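Local coordinates for uncharacterized protein YLR132C (Kluyveromyces marxianus, PDB 6PFQ), which probably acts as a nuclease of the 2H phosphodiesterase superfamily, the Usb1 enzyme that trims U6 snRNA, at residues Val94-Leu103 / Leu115-Arg126. Numbering follows the deposited sequence.
Sequences VPVALSGGWL and LAVGLSEPARGR. Unlike the reference sequence in segment 115-126: Pro122 (reference Gln).
The indole of Trp102 lies across Leu115, with Val117 beside it. CG sits anti to the carbonyl carbon (chi1 -71°), which swings the ring off the strand and over the leucine. Working outward, CB and CG of Trp102 first meet Leu115 CD1; CE3 then comes down on Leu115 CG at 3.5 Å, CZ3 runs up against Val117 CG2 at 3.6 Å, and CH2 reaches Leu115 CD2 at 4.0 Å. That CD2 stands over one face of the six-membered ring, 3.8 Å from its centroid, in a CH-pi contact. Ala116 O approaches the same ring at the edge, in plane, near CE3. On the five-membered ring NE1 donates to Ala187 O, while Val29 and Val33 of helix 20-39 and Leu194 of helix 191-197 pack against the indole. With an alanine in its place the ring is gone, which would probably leave Leu115 CD2 and Val117 CG2 without the surface they pack on, and Ala187 O without its indole donor.

Next door, in the antiparallel beta hairpin of strands 102-106 and 112-119, Leu103 N reaches Ala116 O at 2.8 Å. At the Gly100-Gly101 corner a water joins Ser99 O and Gly101 O to Gly118 N. Beyond it, Ser99 N donates to Gly118 O, and Ser120 N to Ala97 O at 2.8 Å, from above the carbonyl plane. Ser120 is also the N-cap of helix 121-137, its OG accepting from Ala123 N at 3.3 Å. Ala123 CB rests on Pro95 O, 3.5 Å away, and a second water links that oxygen to Ala123 O.

Leu103 and Ala116 share the other face, Ala116 beside the UMP-binding His154 and Ser156. With backbone bonds and waters satisfying most main-chain groups here, the side chains packed around Trp102 can be apolar.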
loop_
_atom_site.group_PDB
_atom_site.type_symbol
_atom_site.label_atom_id
_atom_site.label_comp_id
_atom_site.label_asym_id
_atom_site.label_seq_id
_atom_site.Cartn_x
_atom_site.Cartn_y
_atom_site.Cartn_z
ATOM N N VAL A 94 -7.026 -14.912 0.040
ATOM C CA VAL A 94 -6.457 -14.367 1.268
ATOM C C VAL A 94 -7.371 -13.241 1.726
ATOM O O VAL A 94 -7.885 -12.469 0.895
ATOM C CB VAL A 94 -5.014 -13.880 1.075
ATOM C CG1 VAL A 94 -4.075 -15.065 0.826
ATOM C CG2 VAL A 94 -4.941 -12.871 -0.042
ATOM N N PRO A 95 -7.609 -13.128 3.020
ATOM C CA PRO A 95 -8.427 -12.032 3.545
ATOM C C PRO A 95 -7.564 -10.795 3.730
ATOM O O PRO A 95 -6.364 -10.877 4.016
ATOM C CB PRO A 95 -8.909 -12.578 4.894
ATOM C CG PRO A 95 -7.756 -13.476 5.335
ATOM C CD PRO A 95 -7.140 -14.053 4.073
ATOM N N VAL A 96 -8.176 -9.632 3.517
ATOM C CA VAL A 96 -7.517 -8.371 3.823
ATOM C C VAL A 96 -8.403 -7.597 4.786
ATOM O O VAL A 96 -9.540 -7.229 4.457
ATOM C CB VAL A 96 -7.217 -7.547 2.562
ATOM C CG1 VAL A 96 -6.568 -6.243 2.955
ATOM C CG2 VAL A 96 -6.273 -8.306 1.651
ATOM N N ALA A 97 -7.857 -7.297 5.954
ATOM C CA ALA A 97 -8.548 -6.480 6.945
ATOM C C ALA A 97 -7.461 -5.717 7.677
ATOM O O ALA A 97 -6.275 -6.032 7.545
ATOM C CB ALA A 97 -9.392 -7.330 7.925
ATOM N N LEU A 98 -7.861 -4.661 8.378
ATOM C CA LEU A 98 -6.917 -3.688 8.926
ATOM C C LEU A 98 -7.003 -3.638 10.447
ATOM O O LEU A 98 -8.037 -3.953 11.043
ATOM C CB LEU A 98 -7.194 -2.306 8.350
ATOM C CG LEU A 98 -7.214 -2.429 6.799
ATOM C CD1 LEU A 98 -7.939 -1.254 6.215
ATOM C CD2 LEU A 98 -5.768 -2.609 6.254
ATOM N N SER A 99 -5.909 -3.230 11.078
ATOM C CA SER A 99 -5.913 -3.152 12.525
ATOM C C SER A 99 -5.092 -1.938 12.930
ATOM O O SER A 99 -4.173 -1.530 12.203
ATOM C CB SER A 99 -5.316 -4.462 13.070
ATOM O OG SER A 99 -5.041 -4.344 14.405
ATOM N N GLY A 100 -5.437 -1.333 14.074
ATOM C CA GLY A 100 -4.553 -0.306 14.618
ATOM C C GLY A 100 -4.888 1.065 14.066
ATOM O O GLY A 100 -5.970 1.307 13.530
ATOM N N GLY A 101 -3.945 1.993 14.243
ATOM C CA GLY A 101 -4.182 3.391 13.956
ATOM C C GLY A 101 -3.588 3.842 12.623
ATOM O O GLY A 101 -3.066 3.059 11.824
ATOM N N TRP A 102 -3.680 5.144 12.393
ATOM C CA TRP A 102 -3.104 5.722 11.188
ATOM C C TRP A 102 -1.597 5.583 11.187
ATOM O O TRP A 102 -0.941 5.769 12.220
ATOM C CB TRP A 102 -3.426 7.212 11.096
ATOM C CG TRP A 102 -4.820 7.549 10.808
ATOM C CD1 TRP A 102 -5.625 8.368 11.579
ATOM C CD2 TRP A 102 -5.621 7.156 9.660
ATOM N NE1 TRP A 102 -6.840 8.494 10.985
ATOM C CE2 TRP A 102 -6.880 7.761 9.820
ATOM C CE3 TRP A 102 -5.394 6.348 8.532
ATOM C CZ2 TRP A 102 -7.922 7.591 8.888
ATOM C CZ3 TRP A 102 -6.420 6.196 7.586
ATOM C CH2 TRP A 102 -7.675 6.823 7.776
ATOM N N LEU A 103 -1.049 5.295 10.000
ATOM C CA LEU A 103 0.379 5.305 9.741
ATOM C C LEU A 103 0.647 6.290 8.609
ATOM O O LEU A 103 -0.234 6.558 7.798
ATOM C CB LEU A 103 0.867 3.928 9.336
ATOM C CG LEU A 103 0.413 2.787 10.274
ATOM C CD1 LEU A 103 0.810 1.469 9.664
ATOM C CD2 LEU A 103 1.102 2.948 11.620
ATOM N N LEU A 115 -1.128 8.183 3.820
ATOM C CA LEU A 115 -1.891 7.878 5.023
ATOM C C LEU A 115 -2.440 6.462 4.880
ATOM O O LEU A 115 -3.171 6.184 3.923
ATOM C CB LEU A 115 -3.041 8.889 5.150
ATOM C CG LEU A 115 -3.915 8.712 6.394
ATOM C CD1 LEU A 115 -3.139 9.112 7.661
ATOM C CD2 LEU A 115 -5.218 9.551 6.253
ATOM N N ALA A 116 -2.106 5.580 5.825
ATOM C CA ALA A 116 -2.288 4.146 5.686
ATOM C C ALA A 116 -2.794 3.565 7.002
ATOM O O ALA A 116 -2.701 4.192 8.073
ATOM C CB ALA A 116 -0.951 3.460 5.267
ATOM N N VAL A 117 -3.293 2.327 6.920
ATOM C CA VAL A 117 -3.562 1.502 8.105
ATOM C C VAL A 117 -2.907 0.145 7.891
ATOM O O VAL A 117 -2.906 -0.385 6.774
ATOM C CB VAL A 117 -5.088 1.349 8.357
ATOM C CG1 VAL A 117 -5.325 0.620 9.734
ATOM C CG2 VAL A 117 -5.767 2.765 8.316
ATOM N N GLY A 118 -2.281 -0.391 8.943
ATOM C CA GLY A 118 -1.630 -1.684 8.820
ATOM C C GLY A 118 -2.606 -2.851 8.699
ATOM O O GLY A 118 -3.747 -2.818 9.168
ATOM N N LEU A 119 -2.142 -3.934 8.076
ATOM C CA LEU A 119 -3.004 -5.115 7.996
ATOM C C LEU A 119 -3.169 -5.785 9.356
ATOM O O LEU A 119 -2.257 -5.779 10.199
ATOM C CB LEU A 119 -2.423 -6.144 7.030
ATOM C CG LEU A 119 -3.086 -6.111 5.624
ATOM C CD1 LEU A 119 -2.875 -4.717 4.960
ATOM C CD2 LEU A 119 -2.513 -7.211 4.726
ATOM N N SER A 120 -4.329 -6.418 9.540
ATOM C CA SER A 120 -4.584 -7.173 10.771
ATOM C C SER A 120 -3.658 -8.389 10.897
ATOM O O SER A 120 -3.040 -8.867 9.932
ATOM C CB SER A 120 -6.046 -7.641 10.803
ATOM O OG SER A 120 -6.224 -8.702 9.883
ATOM N N GLU A 121 -3.546 -8.882 12.138
ATOM C CA GLU A 121 -2.683 -10.035 12.384
ATOM C C GLU A 121 -3.072 -11.237 11.529
ATOM O O GLU A 121 -2.175 -11.840 10.922
ATOM C CB GLU A 121 -2.697 -10.394 13.875
ATOM C CG GLU A 121 -1.623 -11.398 14.177
ATOM C CD GLU A 121 -1.613 -11.809 15.653
ATOM O OE1 GLU A 121 -2.640 -11.658 16.341
ATOM O OE2 GLU A 121 -0.556 -12.251 16.099
ATOM N N PRO A 122 -4.346 -11.621 11.413
ATOM C CA PRO A 122 -4.663 -12.759 10.525
ATOM C C PRO A 122 -4.372 -12.478 9.060
ATOM O O PRO A 122 -3.930 -13.381 8.347
ATOM C CB PRO A 122 -6.165 -12.987 10.758
ATOM C CG PRO A 122 -6.480 -12.314 12.063
ATOM C CD PRO A 122 -5.542 -11.140 12.142
ATOM N N ALA A 123 -4.587 -11.249 8.585
ATOM C CA ALA A 123 -4.252 -10.946 7.196
ATOM C C ALA A 123 -2.755 -11.080 6.953
ATOM O O ALA A 123 -2.330 -11.659 5.948
ATOM C CB ALA A 123 -4.744 -9.535 6.820
ATOM N N ARG A 124 -1.927 -10.571 7.868
ATOM C CA ARG A 124 -0.487 -10.732 7.672
ATOM C C ARG A 124 -0.093 -12.195 7.704
ATOM O O ARG A 124 0.752 -12.634 6.909
ATOM C CB ARG A 124 0.286 -9.953 8.731
ATOM C CG ARG A 124 -0.074 -8.438 8.649
ATOM C CD ARG A 124 0.960 -7.558 9.378
ATOM N NE ARG A 124 0.407 -6.252 9.754
ATOM C CZ ARG A 124 1.144 -5.206 10.132
ATOM N NH1 ARG A 124 2.485 -5.260 10.077
ATOM N NH2 ARG A 124 0.548 -4.088 10.517
ATOM N N GLY A 125 -0.692 -12.959 8.620
ATOM C CA GLY A 125 -0.335 -14.365 8.749
ATOM C C GLY A 125 -0.631 -15.152 7.489
ATOM O O GLY A 125 0.167 -15.994 7.075
ATOM N N ARG A 126 -1.772 -14.870 6.848
ATOM C CA ARG A 126 -2.104 -15.563 5.605
ATOM C C ARG A 126 -1.228 -15.120 4.442
ATOM O O ARG A 126 -1.033 -15.892 3.499
ATOM C CB ARG A 126 -3.570 -15.344 5.252
ATOM C CG ARG A 126 -4.529 -16.016 6.230
ATOM C CD ARG A 126 -4.277 -17.523 6.310
ATOM N NE ARG A 126 -5.450 -18.198 6.869
ATOM C CZ ARG A 126 -5.421 -19.297 7.616
ATOM N NH1 ARG A 126 -4.270 -19.865 7.937
ATOM N NH2 ARG A 126 -6.555 -19.825 8.051
HETATM O O HOH W 1 -4.114 -12.474 3.867
HETATM O O HOH W 2 -2.322 0.449 11.708
HETATM O O HOH W 3 -5.106 -7.708 14.315
#